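Local coordinates for triacylglycerol lipase (Yarrowia lipolytica, PDB 3O0D), which probably hydrolyses the ester bonds of triacylglycerols, as an extracellular, glycosylated lipase of the alpha/beta-hydrolase fold, at residues A[117-129]-A[189-201]. Numbering follows the deposited sequence. Where two conformers were deposited one is given.
With K (potassium ion), chain N.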
ATOM      1  N   THR A 117     -23.220  -3.163   7.286  1.00 40.94           N
ATOM      2  CA  THR A 117     -23.567  -1.755   7.048  1.00 41.33           C
ATOM      3  C   THR A 117     -22.387  -0.739   6.836  1.00 39.71           C
ATOM      4  O   THR A 117     -22.608   0.455   6.549  1.00 38.07           O
ATOM      5  CB  THR A 117     -24.526  -1.256   8.147  1.00 41.57           C
ATOM      6  OG1 THR A 117     -23.915  -1.427   9.433  1.00 44.19           O
ATOM      7  CG2 THR A 117     -25.835  -2.073   8.100  1.00 43.93           C
ATOM      8  N   ALA A 118     -21.161  -1.248   6.946  1.00 38.88           N
ATOM      9  CA  ALA A 118     -19.940  -0.438   6.838  1.00 38.09           C
ATOM     10  C   ALA A 118     -19.620   0.074   5.420  1.00 37.91           C
ATOM     11  O   ALA A 118     -19.049   1.162   5.265  1.00 38.43           O
ATOM     12  CB  ALA A 118     -18.777  -1.226   7.384  1.00 37.24           C
ATOM     13  N   THR A 119     -19.981  -0.693   4.392  1.00 36.34           N
ATOM     14  CA  THR A 119     -19.664  -0.318   3.000  1.00 36.26           C
ATOM     15  C   THR A 119     -20.880   0.155   2.181  1.00 36.31           C
ATOM     16  O   THR A 119     -22.020  -0.082   2.545  1.00 36.75           O
ATOM     17  CB  THR A 119     -19.070  -1.528   2.247  1.00 36.68           C
ATOM     18  OG1 THR A 119     -19.961  -2.640   2.395  1.00 39.83           O
ATOM     19  CG2 THR A 119     -17.807  -1.907   2.835  1.00 39.09           C
ATOM     20  N   CYS A 120     -20.630   0.791   1.053  1.00 34.82           N
ATOM     21  CA  CYS A 120     -21.694   1.126   0.108  1.00 34.84           C
ATOM     22  C   CYS A 120     -22.212  -0.167  -0.597  1.00 33.90           C
ATOM     23  O   CYS A 120     -21.491  -1.152  -0.732  1.00 31.21           O
ATOM     24  CB  CYS A 120     -21.182   2.196  -0.855  1.00 34.87           C
ATOM     25  SG  CYS A 120     -20.086   1.695  -2.178  1.00 38.06           S
ATOM     26  N   ASP A 121     -23.470  -0.214  -1.026  1.00 33.34           N
ATOM     27  CA  ASP A 121     -23.915  -1.469  -1.659  1.00 34.09           C
ATOM     28  C   ASP A 121     -23.142  -1.801  -2.948  1.00 32.96           C
ATOM     29  O   ASP A 121     -23.011  -2.967  -3.288  1.00 35.05           O
ATOM     30  CB  ASP A 121     -25.433  -1.509  -1.931  1.00 35.60           C
ATOM     31  CG  ASP A 121     -26.264  -0.867  -0.828  1.00 42.07           C
ATOM     32  OD1 ASP A 121     -25.901  -0.939   0.401  1.00 43.96           O
ATOM     33  OD2 ASP A 121     -27.328  -0.296  -1.225  1.00 48.74           O
ATOM     34  N   ASP A 122     -22.591  -0.799  -3.632  1.00 30.32           N
ATOM     35  CA  ASP A 122     -21.848  -1.075  -4.848  1.00 29.05           C
ATOM     36  C   ASP A 122     -20.274  -1.005  -4.606  1.00 27.88           C
ATOM     37  O   ASP A 122     -19.525  -0.609  -5.467  1.00 28.98           O
ATOM     38  CB  ASP A 122     -22.338  -0.172  -5.963  1.00 28.18           C
ATOM     39  CG  ASP A 122     -21.817  -0.584  -7.332  1.00 33.60           C
ATOM     40  OD1 ASP A 122     -21.606  -1.821  -7.602  1.00 32.85           O
ATOM     41  OD2 ASP A 122     -21.598   0.365  -8.132  1.00 36.78           O
ATOM     42  N   CYS A 123     -19.839  -1.470  -3.447  1.00 25.53           N
ATOM     43  CA  CYS A 123     -18.415  -1.442  -3.020  0.50 26.06           C
ATOM     44  C   CYS A 123     -17.769  -2.799  -3.306  1.00 24.00           C
ATOM     45  O   CYS A 123     -17.599  -3.624  -2.381  1.00 26.20           O
ATOM     46  CB  CYS A 123     -18.326  -1.101  -1.518  0.50 25.65           C
ATOM     47  SG  CYS A 123     -16.684  -1.136  -0.745  0.50 30.85           S
ATOM     48  N   LEU A 124     -17.409  -3.025  -4.580  1.00 22.40           N
ATOM     49  CA  LEU A 124     -16.967  -4.285  -5.097  1.00 21.54           C
ATOM     50  C   LEU A 124     -15.430  -4.281  -5.315  1.00 20.23           C
ATOM     51  O   LEU A 124     -14.879  -3.284  -5.840  1.00 20.46           O
ATOM     52  CB  LEU A 124     -17.640  -4.555  -6.446  1.00 23.03           C
ATOM     53  CG  LEU A 124     -19.188  -4.556  -6.470  1.00 24.81           C
ATOM     54  CD1 LEU A 124     -19.689  -4.945  -7.845  1.00 24.94           C
ATOM     55  CD2 LEU A 124     -19.709  -5.491  -5.481  1.00 27.02           C
ATOM     56  N   VAL A 125     -14.808  -5.378  -4.923  0.50 19.71           N
ATOM     57  CA  VAL A 125     -13.375  -5.491  -4.966  0.50 19.88           C
ATOM     58  C   VAL A 125     -12.927  -6.857  -5.477  0.50 21.28           C
ATOM     59  O   VAL A 125     -13.548  -7.921  -5.211  0.50 19.69           O
ATOM     60  CB  VAL A 125     -12.846  -5.269  -3.590  0.50 19.48           C
ATOM     61  CG1 VAL A 125     -13.093  -3.805  -3.162  0.50 16.37           C
ATOM     62  CG2 VAL A 125     -13.594  -6.157  -2.687  0.50 21.30           C
ATOM     63  N   HIS A 126     -11.801  -6.825  -6.184  1.00 21.28           N
ATOM     64  CA  HIS A 126     -11.231  -8.043  -6.761  1.00 21.68           C
ATOM     65  C   HIS A 126     -11.144  -9.159  -5.728  1.00 21.87           C
ATOM     66  O   HIS A 126     -10.662  -9.016  -4.575  1.00 19.58           O
ATOM     67  CB  HIS A 126      -9.841  -7.552  -7.199  1.00 23.31           C
ATOM     68  CG  HIS A 126      -8.955  -8.524  -7.946  1.00 25.03           C
ATOM     69  ND1 HIS A 126      -8.164  -9.449  -7.299  1.00 27.42           N
ATOM     70  CD2 HIS A 126      -8.483  -8.471  -9.227  1.00 26.88           C
ATOM     71  CE1 HIS A 126      -7.355 -10.036  -8.185  1.00 29.22           C
ATOM     72  NE2 HIS A 126      -7.510  -9.436  -9.358  1.00 23.70           N
ATOM     73  N   ASN A 127     -11.656 -10.328  -6.089  1.00 22.16           N
ATOM     74  CA  ASN A 127     -11.756 -11.392  -5.109  1.00 23.05           C
ATOM     75  C   ASN A 127     -10.406 -11.881  -4.593  1.00 21.03           C
ATOM     76  O   ASN A 127     -10.261 -12.389  -3.471  1.00 22.79           O
ATOM     77  CB  ASN A 127     -12.508 -12.574  -5.765  1.00 25.75           C
ATOM     78  CG  ASN A 127     -12.727 -13.719  -4.807  1.00 33.06           C
ATOM     79  N   GLY A 128      -9.386 -11.753  -5.406  1.00 18.14           N
ATOM     80  CA  GLY A 128      -8.062 -12.062  -4.980  1.00 19.12           C
ATOM     81  C   GLY A 128      -7.568 -11.089  -3.869  1.00 18.51           C
ATOM     82  O   GLY A 128      -6.922 -11.521  -2.963  1.00 18.54           O
ATOM     83  N   PHE A 129      -7.817  -9.800  -4.075  1.00 17.11           N
ATOM     84  CA  PHE A 129      -7.315  -8.741  -3.104  1.00 16.71           C
ATOM     85  C   PHE A 129      -8.086  -8.883  -1.816  1.00 18.19           C
ATOM     86  O   PHE A 129      -7.514  -8.677  -0.742  1.00 16.91           O
ATOM     87  CB  PHE A 129      -7.500  -7.338  -3.680  1.00 15.92           C
ATOM     88  CG  PHE A 129      -6.642  -7.110  -4.928  1.00 16.29           C
ATOM     89  CD1 PHE A 129      -5.411  -7.740  -5.042  1.00 18.52           C
ATOM     90  CD2 PHE A 129      -7.096  -6.309  -5.952  1.00 20.40           C
ATOM     91  CE1 PHE A 129      -4.677  -7.590  -6.177  1.00 18.90           C
ATOM     92  CE2 PHE A 129      -6.303  -6.155  -7.132  1.00 23.62           C
ATOM     93  CZ  PHE A 129      -5.108  -6.808  -7.189  1.00 19.79           C
ATOM     94  N   GLN A 189       0.888  -0.097  -5.841  1.00 10.62           N
ATOM     95  CA  GLN A 189      -0.383  -0.818  -5.567  1.00 11.02           C
ATOM     96  C   GLN A 189      -1.279  -0.969  -6.762  1.00  8.51           C
ATOM     97  O   GLN A 189      -1.602  -0.015  -7.445  1.00 10.33           O
ATOM     98  CB  GLN A 189      -1.120   0.000  -4.504  1.00 11.09           C
ATOM     99  CG  GLN A 189      -2.541  -0.638  -4.049  1.00 11.32           C
ATOM    100  CD  GLN A 189      -3.494   0.495  -3.834  1.00 14.01           C
ATOM    101  OE1 GLN A 189      -3.161   1.412  -3.059  1.00 12.21           O
ATOM    102  NE2 GLN A 189      -4.609   0.520  -4.574  1.00 11.83           N
ATOM    103  N   PRO A 190      -1.760  -2.206  -7.042  1.00 10.32           N
ATOM    104  CA  PRO A 190      -2.641  -2.417  -8.191  1.00 13.22           C
ATOM    105  C   PRO A 190      -4.050  -1.832  -7.913  1.00 12.74           C
ATOM    106  O   PRO A 190      -4.339  -1.470  -6.711  1.00 12.85           O
ATOM    107  CB  PRO A 190      -2.664  -3.976  -8.312  1.00 10.61           C
ATOM    108  CG  PRO A 190      -2.446  -4.501  -6.881  1.00 13.69           C
ATOM    109  CD  PRO A 190      -1.461  -3.398  -6.255  1.00  9.74           C
ATOM    110  N   ILE A 191      -4.888  -1.648  -8.948  1.00 12.85           N
ATOM    111  CA  ILE A 191      -6.241  -1.148  -8.751  1.00 13.72           C
ATOM    112  C   ILE A 191      -7.084  -2.208  -7.998  1.00 16.79           C
ATOM    113  O   ILE A 191      -7.106  -3.370  -8.407  1.00 19.95           O
ATOM    114  CB  ILE A 191      -6.873  -0.871 -10.109  1.00 13.52           C
ATOM    115  CG1 ILE A 191      -6.020   0.069 -10.930  1.00 15.45           C
ATOM    116  CG2 ILE A 191      -8.273  -0.161  -9.905  1.00 12.36           C
ATOM    117  CD1 ILE A 191      -6.395   0.077 -12.425  1.00 15.85           C
ATOM    118  N   VAL A 192      -7.721  -1.822  -6.908  1.00 17.71           N
ATOM    119  CA  VAL A 192      -8.341  -2.762  -6.008  1.00 18.81           C
ATOM    120  C   VAL A 192      -9.825  -3.098  -6.380  1.00 17.46           C
ATOM    121  O   VAL A 192     -10.281  -4.279  -6.223  1.00 17.97           O
ATOM    122  CB  VAL A 192      -8.157  -2.224  -4.545  1.00 21.16           C
ATOM    123  CG1 VAL A 192      -8.989  -2.995  -3.594  1.00 23.46           C
ATOM    124  CG2 VAL A 192      -6.590  -2.406  -4.145  1.00 19.90           C
ATOM    125  N   GLY A 193     -10.560  -2.099  -6.786  1.00 15.83           N
ATOM    126  CA  GLY A 193     -12.036  -2.265  -6.980  1.00 16.73           C
ATOM    127  C   GLY A 193     -12.650  -1.417  -8.052  1.00 18.36           C
ATOM    128  O   GLY A 193     -11.986  -0.820  -8.890  1.00 19.05           O
ATOM    129  N   ASN A 194     -13.970  -1.292  -7.985  1.00 16.90           N
ATOM    130  CA  ASN A 194     -14.690  -0.575  -8.983  1.00 18.39           C
ATOM    131  C   ASN A 194     -14.988   0.891  -8.644  1.00 19.10           C
ATOM    132  O   ASN A 194     -14.450   1.416  -7.671  1.00 19.59           O
ATOM    133  CB  ASN A 194     -15.983  -1.421  -9.255  1.00 19.07           C
ATOM    134  CG  ASN A 194     -17.001  -1.240  -8.137  1.00 23.80           C
ATOM    135  OD1 ASN A 194     -16.636  -0.883  -7.001  1.00 20.13           O
ATOM    136  ND2 ASN A 194     -18.307  -1.455  -8.454  1.00 27.48           N
ATOM    137  N   ALA A 195     -15.764   1.588  -9.476  1.00 18.46           N
ATOM    138  CA  ALA A 195     -16.008   3.030  -9.278  1.00 19.37           C
ATOM    139  C   ALA A 195     -16.761   3.265  -7.970  1.00 20.67           C
ATOM    140  O   ALA A 195     -16.442   4.164  -7.204  1.00 20.36           O
ATOM    141  CB  ALA A 195     -16.721   3.661 -10.483  1.00 22.42           C
ATOM    142  N   GLY A 196     -17.760   2.431  -7.673  1.00 19.80           N
ATOM    143  CA  GLY A 196     -18.353   2.497  -6.340  1.00 19.55           C
ATOM    144  C   GLY A 196     -17.365   2.454  -5.193  1.00 18.26           C
ATOM    145  O   GLY A 196     -17.414   3.338  -4.345  1.00 19.91           O
ATOM    146  N   PHE A 197     -16.482   1.436  -5.159  1.00 19.61           N
ATOM    147  CA  PHE A 197     -15.480   1.289  -4.124  1.00 18.52           C
ATOM    148  C   PHE A 197     -14.543   2.530  -4.140  1.00 17.63           C
ATOM    149  O   PHE A 197     -14.312   3.155  -3.102  1.00 16.67           O
ATOM    150  CB  PHE A 197     -14.687   0.019  -4.379  1.00 19.88           C
ATOM    151  CG  PHE A 197     -13.485  -0.156  -3.481  1.00 19.28           C
ATOM    152  CD1 PHE A 197     -13.601  -0.575  -2.182  1.00 20.92           C
ATOM    153  CD2 PHE A 197     -12.215   0.187  -3.979  1.00 22.30           C
ATOM    154  CE1 PHE A 197     -12.476  -0.739  -1.385  1.00 18.38           C
ATOM    155  CE2 PHE A 197     -11.016   0.041  -3.174  1.00 19.92           C
ATOM    156  CZ  PHE A 197     -11.141  -0.413  -1.921  1.00 18.49           C
ATOM    157  N   ALA A 198     -14.074   2.902  -5.319  1.00 17.57           N
ATOM    158  CA  ALA A 198     -13.049   3.993  -5.389  1.00 18.09           C
ATOM    159  C   ALA A 198     -13.656   5.293  -4.820  1.00 18.84           C
ATOM    160  O   ALA A 198     -13.002   6.008  -4.078  1.00 18.17           O
ATOM    161  CB  ALA A 198     -12.644   4.175  -6.841  1.00 14.83           C
ATOM    162  N   ASN A 199     -14.887   5.630  -5.207  1.00 18.00           N
ATOM    163  CA  ASN A 199     -15.482   6.873  -4.764  1.00 18.81           C
ATOM    164  C   ASN A 199     -15.840   6.846  -3.292  1.00 17.81           C
ATOM    165  O   ASN A 199     -15.720   7.896  -2.602  1.00 17.20           O
ATOM    166  CB  ASN A 199     -16.678   7.226  -5.643  1.00 19.01           C
ATOM    167  CG  ASN A 199     -16.270   7.575  -7.071  1.00 24.50           C
ATOM    168  OD1 ASN A 199     -16.892   7.110  -8.041  1.00 26.45           O
ATOM    169  ND2 ASN A 199     -15.225   8.418  -7.222  1.00 21.93           N
ATOM    170  N   TRP A 200     -16.174   5.660  -2.784  1.00 16.07           N
ATOM    171  CA  TRP A 200     -16.507   5.499  -1.416  1.00 18.46           C
ATOM    172  C   TRP A 200     -15.243   5.668  -0.554  1.00 18.74           C
ATOM    173  O   TRP A 200     -15.260   6.400   0.462  1.00 19.36           O
ATOM    174  CB  TRP A 200     -17.197   4.162  -1.214  1.00 19.49           C
ATOM    175  CG  TRP A 200     -17.366   3.787   0.275  1.00 20.73           C
ATOM    176  CD1 TRP A 200     -18.329   4.290   1.133  1.00 23.73           C
ATOM    177  CD2 TRP A 200     -16.623   2.865   1.018  1.00 20.42           C
ATOM    178  NE1 TRP A 200     -18.199   3.734   2.355  1.00 26.45           N
ATOM    179  CE2 TRP A 200     -17.153   2.862   2.331  1.00 25.34           C
ATOM    180  CE3 TRP A 200     -15.536   2.029   0.735  1.00 26.12           C
ATOM    181  CZ2 TRP A 200     -16.654   2.026   3.338  1.00 26.13           C
ATOM    182  CZ3 TRP A 200     -15.035   1.223   1.738  1.00 26.23           C
ATOM    183  CH2 TRP A 200     -15.582   1.235   3.033  1.00 28.30           C
ATOM    184  N   VAL A 201     -14.130   5.036  -1.002  1.00 16.98           N
ATOM    185  CA  VAL A 201     -12.809   5.212  -0.358  1.00 16.99           C
ATOM    186  C   VAL A 201     -12.448   6.715  -0.357  1.00 14.93           C
ATOM    187  O   VAL A 201     -11.962   7.209   0.684  1.00 17.53           O
ATOM    188  CB  VAL A 201     -11.766   4.400  -1.068  1.00 17.04           C
ATOM    189  CG1 VAL A 201     -10.311   4.826  -0.549  1.00 14.63           C
ATOM    190  CG2 VAL A 201     -12.022   2.907  -0.777  1.00 14.12           C
TER
HETATM  191  K     K N 308      -7.315   1.841  -5.519  1.00 21.57           K
HETATM  192  O   HOH W   1     -19.719   1.211  -9.558  1.00 31.47           O
HETATM  193  O   HOH W   2     -10.036   0.738  -6.530  1.00 28.15           O
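Trp200 lies with one face of its indole against the backbone of Thr119 and Cys120, its CZ2 3.2 Å from Ala118 O. CG stands anti to the backbone N (chi1 170°), swinging the ring onto this loop; Cys120 SG rests near Trp200 CB. Cys123, modelled in two positions, is the known disulfide partner of Cys120; in the conformer given its SG stands 4.7 Å from Cys120 SG, too far for that bond, and approaches the indole's six-membered ring obliquely. Replacing the tryptophan with an alanine would probably open a gap under Thr119 and take away the indole both sulfurs lean on, leaving Cys123 the edge of Phe197.

Nearly one turn earlier, Phe197 is held between Val125 CG1 (in the conformer given) on one face, a CH-pi contact 3.6 Å from the ring centroid, and Val201 CG2 on the other; the same Cys123 SG sits at its edge. Asn194 caps this helix: OD1 accepts from Phe197 N at 3.0 Å, the donor above the carbonyl plane, and weakly from Leu124 N. Its ND2 bonds weakly to Asp122 O and OD1. The carboxylate is turned almost perpendicular to the amide (84°), and its OD2 reaches Gly196 N through a water. A single beta bridge pairs Val125 with Gly193, bracketed by hydrogen bonds from Asn194 N to Leu124 O (3.1 Å) and from His126 N to Val192 O (3.0 Å). Beyond it, the edge of Phe129 meets Ile191 O, its CZ touches Pro190 CG at 3.5 Å, and His126 ND1 lies over its ring while capping Phe129 N.

This ties loop 117-123, strand 124-126 (in a two-stranded antiparallel sheet with strand 105-107) and the start of helix 127-150 to loop 189-194 and the first turns of helix 195-206; Phe197 and Trp200 touch Ile173, and Phe129 Leu163, of helix 163-177.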